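Local coordinates for spindle pole body-associated protein VIK1 (Saccharomyces cerevisiae, PDB 2O0A) that recruits the minus-end-directed motor Kar3 to microtubules and targets it to the spindle pole body, its C-terminal domain having a kinesin motor fold without a nucleotide-binding site, at residues N93-S98 against T262-L267; L99-H104 against K232-F237; I128-V133 against D143-Y148; S196-I201 against Y224-N229. All coordinates share one frame; numbering follows the deposited sequence.

Contact 1 of 4, residues N93-S98 against T262-L267; sequences NFNLIS and TKSFFL
Strand 94-98 runs in the same direction as strand 265-267, the two short axes 4.7 Å apart at closest and inclined by 21°. Toward the C-terminal end the pairing is regular: Phe265 O receives Ile97 N, and Leu267 N reaches Ile97 O at 2.8 Å, both nearly straight and in the carbonyl plane. At the other end Lys263 N uses a lone pair of Asn93 O, whereas the bond from Asn95 N back to Lys263 O is weak and bent.

Between these two patches a side chain takes over from the backbone. Asn95 holds CG in the crowded position between its own N and carbonyl carbon (chi1 71°), which brings the amide across to the partner segment. ND2 gives two bonds close to its amide plane, to Thr262 OG1 at 2.9 Å and to Ser264 OG at the same length, while OD1 takes Phe265 N at 3.2 Å from above the carbonyl plane. Three bonds thus grip the buried amide and fix its rotation. An alanine here would lose all three and would probably loosen the join just where the strand pairing is irregular. Thr262 OG1 also bonds Leu258 O in helix 250-261.

Apolar contacts follow: Leu96 CD1 approaches Phe265 CD2 obliquely at 3.5 Å, and Ile97 CD1 makes an off-centre CH-pi contact with the Phe266 ring, 4.2 Å from its centroid. Phe265 stacks in turn on Tyr29 of strand 27-32. Adjacent parallel strands such as these form the centre of the kinesin motor fold.

Contact 2 of 4, residues L99-H104 against K232-F237; sequences LSTTPH and KSIEQF
Ile234 is the tight point of this contact, its side chain directed from helix 231-243 into the bend where the chain leaves strand 94-99. With CG1 anti to the carbonyl carbon (chi1 -67°) and CD1 extended beyond it (chi2 162°), the side chain reaches forward until CD1 lies 3.2 Å from Ser100 O, a close approach of a methyl group to a carbonyl. Its other branch, CG2, crosses Leu99 obliquely and meets CD2 of that residue at 3.8 Å. Leu99 CD2 then bridges to the next turn of the helix, where it stands 4.2 Å from Phe237 CE2, the two side chains crossing at about a right angle. No hydrogen bond spans the segments; methyl and ring contacts do all the joining.

Beyond this buried group the fit slackens. Thr101, partly exposed, adds only CG2, 3.9 Å from Ile234 CD1, while its OG1 turns to Asp272. The chain from Thr102 to His104 then moves off from the helix, whose Lys232 is exposed and takes no part. Inside the loop, in one of two modelled conformers of His104, Ser100 OG sits 3.3 Å above the centre of the imidazole plane.

By its place between strand 94-99 and helix 105-116, the loop probably corresponds to the P-loop of active kinesins, in a motor fold that lacks a nucleotide-binding site. Helix 276-289 packs against both partners, with Leu279 on Thr101 and Ile282 on Ile234 and Phe237, while Leu255 of helix 250-261 touches Phe237 and Ser100 pairs through its backbone with Leu228 of strand 221-228.

Contact 3 of 4, residues I128-V133 against D143-Y148; sequences ITLQFV and DMLLDY
An Asx turn, built into a type I beta turn from Asp143 to Leu146, leads the chain away from the end of strand 126-136 just after a hairpin closes. Asp143 OD1 accepts Leu145 N at 3.1 Å, meeting it from above the carboxylate plane, and Leu146 N bonds to Asp143 O. CG of Asp143 is anti to its backbone N (chi1 -171°), which brings the carboxylate back over the turn. A water links this group to the strand: it accepts from Phe132 N and lies 2.9 Å from Asp143 OD1, to which it can donate. The other oxygen, OD2, takes Lys170 N, so both carboxylate oxygens are held.

Val133 and Asp143 form an antiparallel non-hydrogen-bonded pair, the last register of the hairpin made by strands 126-136 and 141-143 at one side of the large mixed sheet. One residue further, Met144 N reaches Phe132 O at 2.9 Å in the carbonyl plane, though the angle at the hydrogen is only 139°.

Their side chains meet too. Met144 lays CB over one face of the Phe132 ring, displaced toward the rim, with CB 3.5 Å from Phe132 CD2. CG follows over the ring, and SD stands higher above the same face, 5.2 Å from the centroid, in an oblique Met-aromatic contact. Leu145 comes instead to the ring's edge: its CD2 lies 3.9 Å from Phe132 CB, while CD1 crosses Leu130 at about a right angle, 4.1 Å from CD2 of that leucine. Phe185, from a loop, and Arg108 of helix 105-116 also touch the Phe132 side chain.

Contact 4 of 4, residues S196-I201 against Y224-N229; sequences SGMGII and YFIELN
Met198 sets CG anti to its backbone N (chi1 -177°) and bends only at chi3, while Ile226 turns at both chi1 and chi2 (-60° and -59°), so that its two branches serve different neighbours. Ile226 CG2 is met by Met198 SD at 3.6 Å; Ile226 CD1 swings the other way along the partner strand to Ile200 CG1 at 3.8 Å. Met198 also lies side by side with Leu228, its CG 3.7 Å from Leu228 CD2. Val254 and Leu255 of helix 250-261 close over the methionine, and an alanine here would probably leave Ile226, Leu228 and that helix less well packed against one another.

Strands 197-201 and 224-228 are antiparallel neighbours in the central sheet of the motor fold. Gly199 and Glu227 exchange two backbone bonds, the one from Gly199 N to Glu227 O being 2.9 Å. Ile201 and Phe225 do the same, with both bonds nearly straight. Gly197, by contrast, adopts backbone angles at which a beta carbon would collide with the preceding carbonyl oxygen.

On the face carrying Ile201, Phe225 and Glu227, the first two run alongside each other, CB to CB 4.0 Å, and Ile201 CD1 meets the edge of the Phe225 ring. Glu227 OE1 forms a salt bridge with Arg108, whereas its OE2 takes Asn229 ND2 at 3.2 Å from above the carboxylate plane.

In the fold
Contacts 1, 4 and 3 step across one mixed sheet, with contact 4 in the middle: its centre lies about 11 Å from that of contact 1 and about 12 Å from that of contact 3. Contacts 1 and 3 do not touch, their nearest atoms being about 10 Å apart. Probable hydrogen bonds continue the sheet between contacts, from Ser98 N to Ile226 O at 2.8 Å and from Ile200 N to Val133 O at 2.9 Å. Contact 2, whose centre is about 9 Å from that of contact 4, follows at the strand ends and brings in helix 231-243. Its loop, 99-104, probably matches the P-loop of active kinesins, though this domain lacks a nucleotide-binding site.

Contact 1 of 4, residues N93-S98 against T262-L267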
loop_
_atom_site.group_PDB
_atom_site.type_symbol
_atom_site.label_atom_id
_atom_site.label_comp_id
_atom_site.label_asym_id
_atom_site.label_seq_id
_atom_site.Cartn_x
_atom_site.Cartn_y
_atom_site.Cartn_z
ATOM N N ASN A 93 -1.788 -0.995 -14.334
ATOM C CA ASN A 93 -0.943 -0.252 -13.388
ATOM C C ASN A 93 -1.694 -0.088 -12.084
ATOM O O ASN A 93 -2.921 0.135 -12.082
ATOM C CB ASN A 93 -0.566 1.107 -13.970
ATOM C CG ASN A 93 0.193 0.977 -15.260
ATOM O OD1 ASN A 93 0.910 -0.013 -15.502
ATOM N ND2 ASN A 93 0.021 1.975 -16.123
ATOM N N PHE A 94 -0.982 -0.236 -10.971
ATOM C CA PHE A 94 -1.663 -0.373 -9.698
ATOM C C PHE A 94 -0.839 0.129 -8.535
ATOM O O PHE A 94 0.317 0.474 -8.684
ATOM C CB PHE A 94 -2.152 -1.813 -9.470
ATOM C CG PHE A 94 -1.060 -2.859 -9.291
ATOM C CD1 PHE A 94 -0.960 -3.548 -8.089
ATOM C CD2 PHE A 94 -0.182 -3.206 -10.341
ATOM C CE1 PHE A 94 -0.005 -4.542 -7.895
ATOM C CE2 PHE A 94 0.774 -4.216 -10.174
ATOM C CZ PHE A 94 0.868 -4.885 -8.936
ATOM N N ASN A 95 -1.457 0.164 -7.364
ATOM C CA ASN A 95 -0.766 0.724 -6.210
ATOM C C ASN A 95 -1.117 0.051 -4.907
ATOM O O ASN A 95 -2.086 -0.717 -4.810
ATOM C CB ASN A 95 -0.979 2.249 -6.129
ATOM C CG ASN A 95 -2.386 2.637 -5.731
ATOM O OD1 ASN A 95 -2.884 2.256 -4.667
ATOM N ND2 ASN A 95 -3.042 3.441 -6.579
ATOM N N LEU A 96 -0.272 0.330 -3.913
ATOM C CA LEU A 96 -0.548 0.030 -2.521
ATOM C C LEU A 96 -0.236 1.307 -1.763
ATOM O O LEU A 96 0.902 1.772 -1.759
ATOM C CB LEU A 96 0.336 -1.134 -2.048
ATOM C CG LEU A 96 0.333 -1.467 -0.556
ATOM C CD1 LEU A 96 -1.084 -1.693 -0.047
ATOM C CD2 LEU A 96 1.240 -2.672 -0.235
ATOM N N ILE A 97 -1.265 1.903 -1.167
ATOM C CA ILE A 97 -1.110 3.160 -0.432
ATOM C C ILE A 97 -1.242 2.836 1.051
ATOM O O ILE A 97 -2.333 2.494 1.514
ATOM C CB ILE A 97 -2.150 4.207 -0.892
ATOM C CG1 ILE A 97 -1.891 4.547 -2.360
ATOM C CG2 ILE A 97 -2.063 5.486 -0.000
ATOM C CD1 ILE A 97 -3.022 5.298 -3.055
ATOM N N SER A 98 -0.111 2.910 1.765
ATOM C CA SER A 98 -0.030 2.466 3.147
ATOM C C SER A 98 0.048 3.667 4.095
ATOM O O SER A 98 0.949 4.495 3.960
ATOM C CB SER A 98 1.172 1.536 3.333
ATOM O OG SER A 98 1.247 1.080 4.682
ATOM N N THR A 262 -4.712 4.604 -11.749
ATOM C CA THR A 262 -4.217 3.259 -11.425
ATOM C C THR A 262 -5.219 2.570 -10.510
ATOM O O THR A 262 -6.076 3.239 -9.912
ATOM C CB THR A 262 -2.782 3.270 -10.773
ATOM O OG1 THR A 262 -2.843 3.848 -9.462
ATOM C CG2 THR A 262 -1.799 4.074 -11.593
ATOM N N LYS A 263 -5.134 1.242 -10.420
ATOM C CA LYS A 263 -5.923 0.489 -9.459
ATOM C C LYS A 263 -5.316 0.730 -8.086
ATOM O O LYS A 263 -4.102 0.717 -7.948
ATOM C CB LYS A 263 -5.887 -1.014 -9.743
ATOM C CG LYS A 263 -6.482 -1.447 -11.073
ATOM C CD LYS A 263 -7.991 -1.372 -11.040
ATOM C CE LYS A 263 -8.616 -2.570 -10.356
ATOM N NZ LYS A 263 -10.116 -2.459 -10.366
ATOM N N SER A 264 -6.174 0.938 -7.091
ATOM C CA SER A 264 -5.720 1.276 -5.729
ATOM C C SER A 264 -6.036 0.236 -4.659
ATOM O O SER A 264 -7.025 -0.500 -4.711
ATOM C CB SER A 264 -6.305 2.624 -5.263
ATOM O OG SER A 264 -5.925 3.702 -6.098
ATOM N N PHE A 265 -5.178 0.215 -3.647
ATOM C CA PHE A 265 -5.393 -0.615 -2.471
ATOM C C PHE A 265 -4.921 0.218 -1.291
ATOM O O PHE A 265 -3.714 0.447 -1.138
ATOM C CB PHE A 265 -4.536 -1.885 -2.616
ATOM C CG PHE A 265 -4.752 -2.951 -1.552
ATOM C CD1 PHE A 265 -5.185 -4.229 -1.930
ATOM C CD2 PHE A 265 -4.427 -2.727 -0.198
ATOM C CE1 PHE A 265 -5.334 -5.263 -0.989
ATOM C CE2 PHE A 265 -4.592 -3.753 0.749
ATOM C CZ PHE A 265 -5.040 -5.025 0.349
ATOM N N PHE A 266 -5.854 0.679 -0.453
ATOM C CA PHE A 266 -5.465 1.438 0.740
ATOM C C PHE A 266 -5.291 0.492 1.911
ATOM O O PHE A 266 -6.141 -0.360 2.165
ATOM C CB PHE A 266 -6.517 2.504 1.068
ATOM C CG PHE A 266 -6.501 3.678 0.129
ATOM C CD1 PHE A 266 -5.785 4.832 0.454
ATOM C CD2 PHE A 266 -7.174 3.625 -1.101
ATOM C CE1 PHE A 266 -5.773 5.931 -0.429
ATOM C CE2 PHE A 266 -7.153 4.726 -1.981
ATOM C CZ PHE A 266 -6.458 5.866 -1.640
ATOM N N LEU A 267 -4.188 0.670 2.629
ATOM C CA LEU A 267 -3.860 -0.137 3.785
ATOM C C LEU A 267 -3.691 0.799 4.984
ATOM O O LEU A 267 -2.831 1.680 4.968
ATOM C CB LEU A 267 -2.565 -0.931 3.535
ATOM C CG LEU A 267 -2.158 -1.848 4.688
ATOM C CD1 LEU A 267 -3.207 -2.936 4.960
ATOM C CD2 LEU A 267 -0.769 -2.482 4.432
#

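Contact 2 of 4, residues L99-H104 against K232-F237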
loop_
_atom_site.group_PDB
_atom_site.type_symbol
_atom_site.label_atom_id
_atom_site.label_comp_id
_atom_site.label_asym_id
_atom_site.label_seq_id
_atom_site.Cartn_x
_atom_site.Cartn_y
_atom_site.Cartn_z
ATOM N N LEU A 99 -0.913 3.742 5.019
ATOM C CA LEU A 99 -0.960 4.789 6.048
ATOM C C LEU A 99 -0.539 4.199 7.378
ATOM O O LEU A 99 -1.068 3.165 7.820
ATOM C CB LEU A 99 -2.391 5.335 6.166
ATOM C CG LEU A 99 -2.866 6.345 5.116
ATOM C CD1 LEU A 99 -2.854 5.791 3.715
ATOM C CD2 LEU A 99 -4.258 6.865 5.458
ATOM N N SER A 100 0.415 4.863 8.015
ATOM C CA SER A 100 0.988 4.402 9.285
ATOM C C SER A 100 1.249 5.627 10.126
ATOM O O SER A 100 1.420 6.709 9.586
ATOM C CB SER A 100 2.304 3.691 9.040
ATOM O OG SER A 100 2.114 2.432 8.374
ATOM N N THR A 101 1.289 5.468 11.448
ATOM C CA THR A 101 1.648 6.609 12.305
ATOM C C THR A 101 2.960 6.374 13.061
ATOM O O THR A 101 3.390 7.216 13.873
ATOM C CB THR A 101 0.515 6.972 13.305
ATOM O OG1 THR A 101 0.196 5.818 14.092
ATOM C CG2 THR A 101 -0.728 7.469 12.566
ATOM N N THR A 102 3.584 5.229 12.800
ATOM C CA THR A 102 4.878 4.870 13.367
ATOM C C THR A 102 5.763 4.327 12.248
ATOM O O THR A 102 5.249 3.950 11.189
ATOM C CB THR A 102 4.740 3.801 14.463
ATOM O OG1 THR A 102 4.087 2.634 13.936
ATOM C CG2 THR A 102 3.950 4.336 15.647
ATOM N N PRO A 103 7.091 4.309 12.462
ATOM C CA PRO A 103 8.001 3.730 11.473
ATOM C C PRO A 103 7.557 2.336 11.050
ATOM O O PRO A 103 7.273 1.479 11.904
ATOM C CB PRO A 103 9.329 3.666 12.229
ATOM C CG PRO A 103 9.259 4.821 13.163
ATOM C CD PRO A 103 7.823 4.860 13.622
ATOM N N HIS A 104 7.475 2.118 9.735
ATOM C CA HIS A 104 7.041 0.833 9.203
ATOM C C HIS A 104 7.962 0.261 8.112
ATOM O O HIS A 104 7.500 -0.255 7.061
ATOM C CB HIS A 104 5.608 0.953 8.686
ATOM C CG HIS A 104 4.564 0.673 9.728
ATOM N ND1 HIS A 104 3.761 -0.448 9.696
ATOM C CD2 HIS A 104 4.203 1.360 10.838
ATOM C CE1 HIS A 104 2.950 -0.437 10.741
ATOM N NE2 HIS A 104 3.192 0.653 11.448
ATOM N N LYS A 232 1.031 13.708 10.308
ATOM C CA LYS A 232 1.096 14.908 9.478
ATOM C C LYS A 232 0.958 14.567 7.997
ATOM O O LYS A 232 0.173 15.200 7.291
ATOM C CB LYS A 232 2.385 15.688 9.720
ATOM C CG LYS A 232 2.220 16.868 10.673
ATOM C CD LYS A 232 3.417 17.812 10.595
ATOM C CE LYS A 232 3.176 18.982 9.641
ATOM N NZ LYS A 232 3.238 18.602 8.202
ATOM N N SER A 233 1.686 13.534 7.559
ATOM C CA SER A 233 1.651 13.100 6.162
ATOM C C SER A 233 0.242 12.629 5.803
ATOM O O SER A 233 -0.293 12.983 4.756
ATOM C CB SER A 233 2.679 11.983 5.908
ATOM O OG SER A 233 4.008 12.411 6.210
ATOM N N ILE A 234 -0.366 11.846 6.693
ATOM C CA ILE A 234 -1.719 11.336 6.474
ATOM C C ILE A 234 -2.745 12.470 6.346
ATOM O O ILE A 234 -3.676 12.394 5.546
ATOM C CB ILE A 234 -2.120 10.363 7.596
ATOM C CG1 ILE A 234 -1.266 9.094 7.513
ATOM C CG2 ILE A 234 -3.602 10.032 7.529
ATOM C CD1 ILE A 234 -1.263 8.266 8.788
ATOM N N GLU A 235 -2.559 13.506 7.163
ATOM C CA GLU A 235 -3.441 14.661 7.159
ATOM C C GLU A 235 -3.290 15.488 5.896
ATOM O O GLU A 235 -4.275 16.022 5.379
ATOM C CB GLU A 235 -3.180 15.525 8.383
ATOM C CG GLU A 235 -3.674 14.907 9.668
ATOM C CD GLU A 235 -3.307 15.737 10.880
ATOM O OE1 GLU A 235 -2.348 16.542 10.795
ATOM O OE2 GLU A 235 -3.970 15.562 11.921
ATOM N N GLN A 236 -2.057 15.563 5.395
ATOM C CA GLN A 236 -1.782 16.213 4.116
ATOM C C GLN A 236 -2.517 15.485 2.990
ATOM O O GLN A 236 -3.155 16.114 2.150
ATOM C CB GLN A 236 -0.276 16.300 3.858
ATOM C CG GLN A 236 0.129 17.423 2.914
ATOM C CD GLN A 236 1.618 17.721 2.950
ATOM O OE1 GLN A 236 2.251 17.884 1.908
ATOM N NE2 GLN A 236 2.184 17.797 4.151
ATOM N N PHE A 237 -2.469 14.151 3.002
ATOM C CA PHE A 237 -3.270 13.348 2.086
ATOM C C PHE A 237 -4.751 13.699 2.213
ATOM O O PHE A 237 -5.434 13.955 1.224
ATOM C CB PHE A 237 -3.018 11.854 2.349
ATOM C CG PHE A 237 -4.129 10.937 1.906
ATOM C CD1 PHE A 237 -4.454 10.790 0.558
ATOM C CD2 PHE A 237 -4.834 10.184 2.843
ATOM C CE1 PHE A 237 -5.474 9.915 0.159
ATOM C CE2 PHE A 237 -5.845 9.318 2.459
ATOM C CZ PHE A 237 -6.170 9.177 1.113
#

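Contact 3 of 4, residues I128-V133 against D143-Y148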
loop_
_atom_site.group_PDB
_atom_site.type_symbol
_atom_site.label_atom_id
_atom_site.label_comp_id
_atom_site.label_asym_id
_atom_site.label_seq_id
_atom_site.Cartn_x
_atom_site.Cartn_y
_atom_site.Cartn_z
ATOM N N ILE A 128 12.400 -7.130 -12.929
ATOM C CA ILE A 128 11.787 -6.212 -11.959
ATOM C C ILE A 128 12.738 -5.067 -11.636
ATOM O O ILE A 128 13.909 -5.302 -11.304
ATOM C CB ILE A 128 11.397 -6.973 -10.652
ATOM C CG1 ILE A 128 10.418 -8.097 -10.992
ATOM C CG2 ILE A 128 10.794 -6.018 -9.620
ATOM C CD1 ILE A 128 10.079 -9.016 -9.840
ATOM N N THR A 129 12.247 -3.833 -11.752
ATOM C CA THR A 129 13.044 -2.663 -11.372
ATOM C C THR A 129 12.424 -1.928 -10.196
ATOM O O THR A 129 11.239 -2.081 -9.917
ATOM C CB THR A 129 13.157 -1.647 -12.526
ATOM O OG1 THR A 129 11.901 -0.993 -12.708
ATOM C CG2 THR A 129 13.534 -2.354 -13.811
ATOM N N LEU A 130 13.238 -1.124 -9.528
ATOM C CA LEU A 130 12.764 -0.342 -8.394
ATOM C C LEU A 130 13.412 1.032 -8.339
ATOM O O LEU A 130 14.606 1.169 -8.585
ATOM C CB LEU A 130 12.999 -1.122 -7.084
ATOM C CG LEU A 130 12.391 -0.565 -5.786
ATOM C CD1 LEU A 130 11.954 -1.678 -4.817
ATOM C CD2 LEU A 130 13.361 0.403 -5.096
ATOM N N GLN A 131 12.586 2.021 -8.026
ATOM C CA GLN A 131 13.038 3.362 -7.632
ATOM C C GLN A 131 12.373 3.703 -6.315
ATOM O O GLN A 131 11.296 3.193 -6.023
ATOM C CB GLN A 131 12.630 4.400 -8.675
ATOM C CG GLN A 131 13.271 4.152 -10.037
ATOM C CD GLN A 131 12.679 5.020 -11.094
ATOM O OE1 GLN A 131 11.575 4.765 -11.572
ATOM N NE2 GLN A 131 13.402 6.058 -11.475
ATOM N N PHE A 132 13.005 4.567 -5.535
ATOM C CA PHE A 132 12.492 4.901 -4.201
ATOM C C PHE A 132 12.894 6.332 -3.910
ATOM O O PHE A 132 14.077 6.636 -3.818
ATOM C CB PHE A 132 13.093 3.901 -3.192
ATOM C CG PHE A 132 12.662 4.082 -1.757
ATOM C CD1 PHE A 132 11.554 4.838 -1.395
ATOM C CD2 PHE A 132 13.375 3.426 -0.762
ATOM C CE1 PHE A 132 11.181 4.978 -0.044
ATOM C CE2 PHE A 132 13.001 3.542 0.583
ATOM C CZ PHE A 132 11.927 4.317 0.939
ATOM N N VAL A 133 11.893 7.202 -3.801
ATOM C CA VAL A 133 12.134 8.601 -3.464
ATOM C C VAL A 133 11.310 9.009 -2.249
ATOM O O VAL A 133 10.359 8.329 -1.883
ATOM C CB VAL A 133 11.799 9.553 -4.636
ATOM C CG1 VAL A 133 12.609 9.199 -5.878
ATOM C CG2 VAL A 133 10.311 9.533 -4.939
ATOM N N ASP A 143 16.481 11.125 -3.014
ATOM C CA ASP A 143 16.584 9.843 -3.717
ATOM C C ASP A 143 17.040 8.818 -2.697
ATOM O O ASP A 143 18.189 8.832 -2.251
ATOM C CB ASP A 143 17.581 9.956 -4.871
ATOM C CG ASP A 143 17.580 8.737 -5.773
ATOM O OD1 ASP A 143 17.225 7.634 -5.298
ATOM O OD2 ASP A 143 17.933 8.890 -6.951
ATOM N N MET A 144 16.129 7.928 -2.299
ATOM C CA MET A 144 16.427 6.981 -1.214
ATOM C C MET A 144 17.391 5.864 -1.611
ATOM O O MET A 144 17.860 5.101 -0.745
ATOM C CB MET A 144 15.130 6.408 -0.632
ATOM C CG MET A 144 14.171 7.455 -0.095
ATOM S SD MET A 144 14.904 8.426 1.231
ATOM C CE MET A 144 15.238 7.129 2.429
ATOM N N LEU A 145 17.722 5.780 -2.896
ATOM C CA LEU A 145 18.682 4.784 -3.365
ATOM C C LEU A 145 20.103 5.347 -3.464
ATOM O O LEU A 145 21.032 4.635 -3.868
ATOM C CB LEU A 145 18.234 4.141 -4.681
ATOM C CG LEU A 145 16.893 3.396 -4.641
ATOM C CD1 LEU A 145 16.666 2.640 -5.930
ATOM C CD2 LEU A 145 16.751 2.464 -3.407
ATOM N N LEU A 146 20.245 6.618 -3.082
ATOM C CA LEU A 146 21.542 7.293 -3.005
ATOM C C LEU A 146 21.768 7.885 -1.612
ATOM O O LEU A 146 20.919 7.761 -0.726
ATOM C CB LEU A 146 21.635 8.390 -4.079
ATOM C CG LEU A 146 21.382 7.997 -5.542
ATOM C CD1 LEU A 146 21.427 9.203 -6.467
ATOM C CD2 LEU A 146 22.344 6.925 -6.024
ATOM N N ASP A 147 22.920 8.526 -1.412
ATOM C CA ASP A 147 23.194 9.239 -0.165
ATOM C C ASP A 147 22.456 10.580 -0.088
ATOM O O ASP A 147 22.109 11.176 -1.115
ATOM C CB ASP A 147 24.702 9.442 0.021
ATOM C CG ASP A 147 25.442 8.133 0.262
ATOM O OD1 ASP A 147 25.223 7.164 -0.503
ATOM O OD2 ASP A 147 26.253 8.078 1.210
ATOM N N TYR A 148 22.211 11.028 1.142
ATOM C CA TYR A 148 21.511 12.283 1.435
ATOM C C TYR A 148 22.016 13.495 0.642
ATOM O O TYR A 148 23.201 13.840 0.686
ATOM C CB TYR A 148 21.569 12.555 2.945
ATOM C CG TYR A 148 21.135 13.948 3.364
ATOM C CD1 TYR A 148 19.798 14.333 3.295
ATOM C CD2 TYR A 148 22.064 14.873 3.843
ATOM C CE1 TYR A 148 19.395 15.609 3.681
ATOM C CE2 TYR A 148 21.672 16.151 4.232
ATOM C CZ TYR A 148 20.336 16.511 4.149
ATOM O OH TYR A 148 19.942 17.771 4.533
HETATM O O HOH W 1 15.266 6.033 -6.740
#

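Contact 4 of 4, residues S196-I201 against Y224-N229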
loop_
_atom_site.group_PDB
_atom_site.type_symbol
_atom_site.label_atom_id
_atom_site.label_comp_id
_atom_site.label_asym_id
_atom_site.label_seq_id
_atom_site.Cartn_x
_atom_site.Cartn_y
_atom_site.Cartn_z
ATOM N N SER A 196 7.692 15.160 7.953
ATOM C CA SER A 196 6.506 15.016 7.110
ATOM C C SER A 196 6.843 14.799 5.637
ATOM O O SER A 196 7.833 15.323 5.122
ATOM C CB SER A 196 5.588 16.234 7.259
ATOM O OG SER A 196 4.605 16.254 6.234
ATOM N N GLY A 197 5.997 14.020 4.968
ATOM C CA GLY A 197 6.079 13.832 3.535
ATOM C C GLY A 197 5.508 12.503 3.085
ATOM O O GLY A 197 4.575 11.975 3.678
ATOM N N MET A 198 6.102 11.950 2.040
ATOM C CA MET A 198 5.564 10.754 1.428
ATOM C C MET A 198 6.671 9.982 0.735
ATOM O O MET A 198 7.423 10.537 -0.069
ATOM C CB MET A 198 4.496 11.151 0.420
ATOM C CG MET A 198 3.783 9.981 -0.265
ATOM S SD MET A 198 2.408 10.532 -1.299
ATOM C CE MET A 198 3.299 11.214 -2.672
ATOM N N GLY A 199 6.775 8.696 1.045
ATOM C CA GLY A 199 7.655 7.834 0.273
ATOM C C GLY A 199 6.951 7.303 -0.967
ATOM O O GLY A 199 5.754 7.003 -0.935
ATOM N N ILE A 200 7.692 7.204 -2.066
ATOM C CA ILE A 200 7.180 6.599 -3.290
ATOM C C ILE A 200 8.160 5.545 -3.768
ATOM O O ILE A 200 9.319 5.842 -4.061
ATOM C CB ILE A 200 7.006 7.609 -4.443
ATOM C CG1 ILE A 200 6.116 8.778 -4.018
ATOM C CG2 ILE A 200 6.465 6.899 -5.686
ATOM C CD1 ILE A 200 6.184 9.968 -4.981
ATOM N N ILE A 201 7.688 4.306 -3.846
ATOM C CA ILE A 201 8.454 3.251 -4.479
ATOM C C ILE A 201 7.747 2.892 -5.771
ATOM O O ILE A 201 6.571 2.624 -5.759
ATOM C CB ILE A 201 8.612 2.036 -3.534
ATOM C CG1 ILE A 201 9.740 2.338 -2.552
ATOM C CG2 ILE A 201 8.923 0.738 -4.326
ATOM C CD1 ILE A 201 9.931 1.326 -1.455
ATOM N N TYR A 224 3.027 1.124 -7.726
ATOM C CA TYR A 224 3.482 2.200 -6.846
ATOM C C TYR A 224 3.145 1.864 -5.417
ATOM O O TYR A 224 1.979 1.621 -5.105
ATOM C CB TYR A 224 2.826 3.541 -7.210
ATOM C CG TYR A 224 3.008 3.917 -8.653
ATOM C CD1 TYR A 224 4.020 4.802 -9.037
ATOM C CD2 TYR A 224 2.150 3.402 -9.630
ATOM C CE1 TYR A 224 4.185 5.149 -10.382
ATOM C CE2 TYR A 224 2.322 3.744 -10.972
ATOM C CZ TYR A 224 3.327 4.607 -11.328
ATOM O OH TYR A 224 3.481 4.961 -12.658
ATOM N N PHE A 225 4.163 1.870 -4.559
ATOM C CA PHE A 225 3.973 1.714 -3.119
ATOM C C PHE A 225 4.169 3.070 -2.471
ATOM O O PHE A 225 5.268 3.642 -2.505
ATOM C CB PHE A 225 4.965 0.686 -2.584
ATOM C CG PHE A 225 4.925 0.491 -1.093
ATOM C CD1 PHE A 225 3.741 0.204 -0.434
ATOM C CD2 PHE A 225 6.110 0.523 -0.362
ATOM C CE1 PHE A 225 3.717 -0.012 0.954
ATOM C CE2 PHE A 225 6.102 0.301 1.023
ATOM C CZ PHE A 225 4.899 0.034 1.686
ATOM N N ILE A 226 3.085 3.594 -1.910
ATOM C CA ILE A 226 3.084 4.920 -1.309
ATOM C C ILE A 226 3.099 4.753 0.209
ATOM O O ILE A 226 2.278 4.028 0.759
ATOM C CB ILE A 226 1.840 5.721 -1.753
ATOM C CG1 ILE A 226 1.822 5.894 -3.272
ATOM C CG2 ILE A 226 1.754 7.050 -0.982
ATOM C CD1 ILE A 226 3.039 6.619 -3.849
ATOM N N GLU A 227 4.055 5.409 0.882
ATOM C CA GLU A 227 4.131 5.357 2.335
ATOM C C GLU A 227 3.806 6.729 2.909
ATOM O O GLU A 227 4.511 7.704 2.653
ATOM C CB GLU A 227 5.509 4.895 2.802
ATOM C CG GLU A 227 5.767 3.429 2.499
ATOM C CD GLU A 227 7.189 3.025 2.839
ATOM O OE1 GLU A 227 8.072 3.163 1.975
ATOM O OE2 GLU A 227 7.408 2.547 3.954
ATOM N N LEU A 228 2.732 6.782 3.679
ATOM C CA LEU A 228 2.387 7.972 4.438
ATOM C C LEU A 228 2.486 7.550 5.897
ATOM O O LEU A 228 1.540 7.022 6.445
ATOM C CB LEU A 228 0.984 8.444 4.069
ATOM C CG LEU A 228 0.823 8.976 2.642
ATOM C CD1 LEU A 228 -0.610 8.946 2.211
ATOM C CD2 LEU A 228 1.440 10.386 2.534
ATOM N N ASN A 229 3.653 7.758 6.505
ATOM C CA ASN A 229 3.999 6.993 7.717
ATOM C C ASN A 229 4.066 7.817 9.006
ATOM O O ASN A 229 4.640 7.373 10.011
ATOM C CB ASN A 229 5.291 6.178 7.517
ATOM C CG ASN A 229 5.125 4.986 6.551
ATOM O OD1 ASN A 229 4.036 4.720 5.999
ATOM N ND2 ASN A 229 6.223 4.263 6.350
#